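Local coordinates for uncharacterized protein (PDB 3LM3) that is of unknown function but probably acts as a glycoside hydrolase or deacetylase, at residues I27-R38 against L72-D83. Numbering follows the deposited sequence.
Sequences IMIRTTPWEVSR and LTWGFTMNALED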
loop_
_atom_site.group_PDB
_atom_site.type_symbol
_atom_site.label_atom_id
_atom_site.label_comp_id
_atom_site.label_asym_id
_atom_site.label_seq_id
_atom_site.Cartn_x
_atom_site.Cartn_y
_atom_site.Cartn_z
ATOM N N ILE A 27 -8.084 0.500 -9.055
ATOM C CA ILE A 27 -9.052 1.592 -9.222
ATOM C C ILE A 27 -10.243 1.306 -8.308
ATOM O O ILE A 27 -10.837 0.198 -8.390
ATOM C CB ILE A 27 -9.506 1.774 -10.702
ATOM C CG1 ILE A 27 -8.313 2.150 -11.572
ATOM C CG2 ILE A 27 -10.611 2.853 -10.791
ATOM C CD1 ILE A 27 -8.626 2.225 -13.023
HETATM N N MSE A 28 -10.577 2.253 -7.433
HETATM C CA MSE A 28 -11.626 2.105 -6.432
HETATM C C MSE A 28 -12.941 2.700 -6.926
HETATM O O MSE A 28 -12.963 3.826 -7.466
HETATM C CB MSE A 28 -11.248 2.787 -5.133
HETATM C CG MSE A 28 -12.258 2.696 -4.032
HETATM SE SE MSE A 28 -11.648 3.691 -2.487
HETATM C CE MSE A 28 -12.891 2.941 -1.201
ATOM N N ILE A 29 -14.013 1.940 -6.750
ATOM C CA ILE A 29 -15.380 2.351 -7.069
ATOM C C ILE A 29 -16.178 2.397 -5.755
ATOM O O ILE A 29 -16.168 1.461 -4.970
ATOM C CB ILE A 29 -16.065 1.366 -8.017
ATOM C CG1 ILE A 29 -15.227 1.087 -9.273
ATOM C CG2 ILE A 29 -17.480 1.870 -8.382
ATOM C CD1 ILE A 29 -14.909 2.254 -10.103
ATOM N N ARG A 30 -16.902 3.493 -5.509
ATOM C CA ARG A 30 -17.593 3.719 -4.226
ATOM C C ARG A 30 -18.816 4.592 -4.440
ATOM O O ARG A 30 -19.001 5.107 -5.533
ATOM C CB ARG A 30 -16.623 4.351 -3.210
ATOM C CG ARG A 30 -16.153 5.741 -3.565
ATOM C CD ARG A 30 -14.832 6.087 -2.925
ATOM N NE ARG A 30 -14.598 7.515 -2.978
ATOM C CZ ARG A 30 -13.476 8.099 -2.575
ATOM N NH1 ARG A 30 -12.447 7.371 -2.158
ATOM N NH2 ARG A 30 -13.412 9.439 -2.591
ATOM N N THR A 31 -19.652 4.756 -3.405
ATOM C CA THR A 31 -20.780 5.682 -3.418
ATOM C C THR A 31 -20.532 6.878 -2.513
ATOM O O THR A 31 -21.165 7.911 -2.673
ATOM C CB THR A 31 -22.140 5.037 -3.063
ATOM O OG1 THR A 31 -22.341 4.996 -1.637
ATOM C CG2 THR A 31 -22.347 3.653 -3.720
ATOM N N THR A 32 -19.658 6.727 -1.539
ATOM C CA THR A 32 -19.215 7.797 -0.628
ATOM C C THR A 32 -17.752 7.482 -0.271
ATOM O O THR A 32 -17.290 6.344 -0.515
ATOM C CB THR A 32 -20.060 7.873 0.664
ATOM O OG1 THR A 32 -19.813 6.706 1.470
ATOM C CG2 THR A 32 -21.545 7.980 0.397
ATOM N N PRO A 33 -16.980 8.448 0.270
ATOM C CA PRO A 33 -15.549 8.218 0.325
ATOM C C PRO A 33 -15.038 7.149 1.267
ATOM O O PRO A 33 -14.090 6.447 0.921
ATOM C CB PRO A 33 -14.970 9.585 0.724
ATOM C CG PRO A 33 -15.952 10.551 0.224
ATOM C CD PRO A 33 -17.293 9.885 0.414
ATOM N N TRP A 34 -15.648 7.024 2.445
ATOM C CA TRP A 34 -15.100 6.184 3.523
ATOM C C TRP A 34 -16.188 5.267 4.071
ATOM O O TRP A 34 -16.499 5.258 5.282
ATOM C CB TRP A 34 -14.544 7.060 4.659
ATOM C CG TRP A 34 -13.397 7.984 4.300
ATOM C CD1 TRP A 34 -12.564 7.895 3.241
ATOM C CD2 TRP A 34 -12.972 9.139 5.050
ATOM N NE1 TRP A 34 -11.629 8.931 3.274
ATOM C CE2 TRP A 34 -11.863 9.696 4.379
ATOM C CE3 TRP A 34 -13.415 9.739 6.233
ATOM C CZ2 TRP A 34 -11.198 10.838 4.836
ATOM C CZ3 TRP A 34 -12.747 10.888 6.689
ATOM C CH2 TRP A 34 -11.652 11.410 5.992
ATOM N N GLU A 35 -16.811 4.510 3.185
ATOM C CA GLU A 35 -17.913 3.629 3.573
ATOM C C GLU A 35 -17.350 2.232 3.849
ATOM O O GLU A 35 -17.198 1.386 2.966
ATOM C CB GLU A 35 -19.088 3.661 2.599
ATOM C CG GLU A 35 -18.705 3.397 1.124
ATOM C CD GLU A 35 -19.813 3.672 0.145
ATOM O OE1 GLU A 35 -20.878 4.253 0.527
ATOM O OE2 GLU A 35 -19.646 3.274 -1.024
ATOM N N VAL A 36 -17.046 2.003 5.119
ATOM C CA VAL A 36 -16.479 0.724 5.559
ATOM C C VAL A 36 -17.531 -0.361 5.671
ATOM O O VAL A 36 -17.199 -1.550 5.682
ATOM C CB VAL A 36 -15.777 0.889 6.922
ATOM C CG1 VAL A 36 -14.554 1.840 6.818
ATOM C CG2 VAL A 36 -16.708 1.353 8.027
ATOM N N SER A 37 -18.807 0.020 5.717
ATOM C CA SER A 37 -19.903 -0.938 5.664
ATOM C C SER A 37 -21.090 -0.292 4.969
ATOM O O SER A 37 -20.971 0.813 4.440
ATOM C CB SER A 37 -20.240 -1.452 7.069
ATOM O OG SER A 37 -21.161 -2.521 6.999
ATOM N N ARG A 38 -22.232 -0.957 4.964
ATOM C CA ARG A 38 -23.396 -0.402 4.291
ATOM C C ARG A 38 -23.885 0.893 4.949
ATOM O O ARG A 38 -24.180 1.880 4.273
ATOM C CB ARG A 38 -24.543 -1.409 4.290
ATOM C CG ARG A 38 -24.257 -2.628 3.464
ATOM C CD ARG A 38 -25.397 -3.639 3.519
ATOM N NE ARG A 38 -25.153 -4.815 2.662
ATOM C CZ ARG A 38 -24.604 -5.973 3.063
ATOM N NH1 ARG A 38 -24.215 -6.143 4.330
ATOM N NH2 ARG A 38 -24.446 -6.972 2.201
ATOM N N LEU A 72 -5.213 -4.630 -13.930
ATOM C CA LEU A 72 -5.334 -3.942 -12.654
ATOM C C LEU A 72 -6.438 -4.573 -11.818
ATOM O O LEU A 72 -7.182 -5.442 -12.269
ATOM C CB LEU A 72 -5.578 -2.462 -12.900
ATOM C CG LEU A 72 -6.816 -2.027 -13.685
ATOM C CD1 LEU A 72 -8.125 -2.199 -12.902
ATOM C CD2 LEU A 72 -6.639 -0.563 -14.189
ATOM N N THR A 73 -6.539 -4.136 -10.569
ATOM C CA THR A 73 -7.568 -4.559 -9.652
ATOM C C THR A 73 -8.640 -3.506 -9.540
ATOM O O THR A 73 -8.345 -2.370 -9.163
ATOM C CB THR A 73 -6.953 -4.813 -8.275
ATOM O OG1 THR A 73 -5.950 -5.836 -8.386
ATOM C CG2 THR A 73 -7.984 -5.222 -7.233
ATOM N N TRP A 74 -9.879 -3.889 -9.819
ATOM C CA TRP A 74 -11.046 -3.051 -9.535
ATOM C C TRP A 74 -11.512 -3.379 -8.142
ATOM O O TRP A 74 -11.800 -4.539 -7.833
ATOM C CB TRP A 74 -12.149 -3.378 -10.525
ATOM C CG TRP A 74 -11.824 -3.072 -11.956
ATOM C CD1 TRP A 74 -11.408 -3.970 -12.915
ATOM C CD2 TRP A 74 -11.918 -1.797 -12.623
ATOM N NE1 TRP A 74 -11.244 -3.323 -14.114
ATOM C CE2 TRP A 74 -11.552 -1.989 -13.957
ATOM C CE3 TRP A 74 -12.267 -0.494 -12.196
ATOM C CZ2 TRP A 74 -11.538 -0.952 -14.892
ATOM C CZ3 TRP A 74 -12.264 0.533 -13.126
ATOM C CH2 TRP A 74 -11.901 0.311 -14.460
ATOM N N GLY A 75 -11.603 -2.385 -7.286
ATOM C CA GLY A 75 -12.040 -2.593 -5.932
ATOM C C GLY A 75 -13.314 -1.824 -5.652
ATOM O O GLY A 75 -13.364 -0.606 -5.855
ATOM N N PHE A 76 -14.353 -2.519 -5.174
ATOM C CA PHE A 76 -15.668 -1.922 -4.920
ATOM C C PHE A 76 -16.002 -1.916 -3.438
ATOM O O PHE A 76 -15.830 -2.923 -2.753
ATOM C CB PHE A 76 -16.766 -2.768 -5.570
ATOM C CG PHE A 76 -16.838 -2.691 -7.083
ATOM C CD1 PHE A 76 -15.926 -3.334 -7.894
ATOM C CD2 PHE A 76 -17.860 -1.992 -7.676
ATOM C CE1 PHE A 76 -16.043 -3.255 -9.289
ATOM C CE2 PHE A 76 -17.969 -1.900 -9.065
ATOM C CZ PHE A 76 -17.063 -2.517 -9.848
ATOM N N THR A 77 -16.582 -0.824 -2.949
ATOM C CA THR A 77 -17.204 -0.853 -1.636
ATOM C C THR A 77 -18.505 -1.686 -1.671
ATOM O O THR A 77 -19.026 -1.995 -2.737
ATOM C CB THR A 77 -17.582 0.528 -1.176
ATOM O OG1 THR A 77 -18.594 1.057 -2.051
ATOM C CG2 THR A 77 -16.369 1.422 -1.116
HETATM N N MSE A 78 -19.038 -2.021 -0.501
HETATM C CA MSE A 78 -20.263 -2.810 -0.472
HETATM C C MSE A 78 -21.383 -2.069 -1.143
HETATM O O MSE A 78 -22.137 -2.648 -1.928
HETATM C CB MSE A 78 -20.662 -3.205 0.948
HETATM C CG MSE A 78 -21.835 -4.165 0.950
HETATM SE SE MSE A 78 -21.348 -5.956 0.375
HETATM C CE MSE A 78 -20.514 -6.520 2.058
ATOM N N ASN A 79 -21.497 -0.784 -0.845
ATOM C CA ASN A 79 -22.592 -0.013 -1.441
ATOM C C ASN A 79 -22.447 0.099 -2.958
ATOM O O ASN A 79 -23.451 0.055 -3.675
ATOM C CB ASN A 79 -22.700 1.358 -0.763
ATOM C CG ASN A 79 -23.215 1.259 0.671
ATOM O OD1 ASN A 79 -23.892 0.285 1.021
ATOM N ND2 ASN A 79 -22.842 2.214 1.512
ATOM N N ALA A 80 -21.210 0.174 -3.475
ATOM C CA ALA A 80 -21.021 0.200 -4.929
ATOM C C ALA A 80 -21.351 -1.155 -5.561
ATOM O O ALA A 80 -21.826 -1.225 -6.705
ATOM C CB ALA A 80 -19.631 0.621 -5.285
ATOM N N LEU A 81 -21.077 -2.255 -4.847
ATOM C CA LEU A 81 -21.449 -3.585 -5.346
ATOM C C LEU A 81 -22.946 -3.778 -5.440
ATOM O O LEU A 81 -23.439 -4.450 -6.337
ATOM C CB LEU A 81 -20.924 -4.709 -4.441
ATOM C CG LEU A 81 -19.443 -4.979 -4.544
ATOM C CD1 LEU A 81 -19.080 -6.032 -3.476
ATOM C CD2 LEU A 81 -19.053 -5.377 -5.979
ATOM N N GLU A 82 -23.674 -3.197 -4.488
ATOM C CA GLU A 82 -25.112 -3.465 -4.346
ATOM C C GLU A 82 -26.036 -2.441 -4.966
ATOM O O GLU A 82 -27.229 -2.741 -5.157
ATOM C CB GLU A 82 -25.446 -3.631 -2.867
ATOM C CG GLU A 82 -24.902 -4.902 -2.257
ATOM C CD GLU A 82 -25.300 -5.094 -0.804
ATOM O OE1 GLU A 82 -25.409 -4.098 -0.054
ATOM O OE2 GLU A 82 -25.470 -6.267 -0.403
ATOM N N ASP A 83 -25.520 -1.272 -5.323
ATOM C CA ASP A 83 -26.384 -0.184 -5.759
ATOM C C ASP A 83 -27.080 -0.527 -7.069
ATOM O O ASP A 83 -26.434 -0.904 -8.041
ATOM C CB ASP A 83 -25.580 1.089 -5.925
ATOM C CG ASP A 83 -26.458 2.314 -5.878
ATOM O OD1 ASP A 83 -27.126 2.632 -6.882
ATOM O OD2 ASP A 83 -26.541 2.927 -4.787
HETATM O O HOH W 1 -17.869 -1.246 2.134
HETATM O O HOH W 2 -20.256 0.293 1.559
#
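Ile29 lays its CB over one face of the Phe76 ring, a CH-pi contact 4.1 Å from the centroid, where strands 21-29 and 73-76 run side by side in a parallel sheet. Next to it Ile27 packs CG2 on Trp74 CZ3 and CD1 on Leu72 CD2; helices 53-64 and 86-102 cover Trp74. Four backbone hydrogen bonds, from Ile27 N to Thr73 O through Thr77 N to Ile29 O, zip the strands together. This apolar part is tightly packed and buried.

Beyond the strand ends the contact turns polar. The carboxylate of Glu35 reaches back to the start of helix 78-82 and accepts five hydrogen bonds. OE2 takes Thr77 OG1 at 2.7 Å and, from the opposite face of its plane, Thr31 N. OE1 takes the hydroxyls of Thr31 and Thr32, and also Asn79 ND2 at 3.0 Å, which comes in from well above the carboxylate, the two planes standing 80° apart. Asn79 ND2 also donates to Arg38 O at 3.1 Å. Thr77 OG1, set between its backbone N and carbonyl carbon (chi1 65°), in turn accepts from Ala80 N as the N-cap. One water bridges Glu35 O and Met78 N. A second joins Ser37 O to Asn79 N. With an alanine at Glu35, Thr31 N and the three hydroxyls are likely to lose their acceptor and Asn79 one of its two amide bonds, leaving the loop less firmly held.

Toward solvent the packing gives way to charge. Arg38 grips exposed Glu82 side-on, NE to OE1 at 2.8 Å and NH2 to OE2 at 2.9 Å, while Met78 SE lies over one guanidinium face and Glu129 holds NH1. Inside, one backbone N-H, three hydroxyls and one amide N-H together fix the rotation of the Glu35 carboxylate, joining the loop to the helix start.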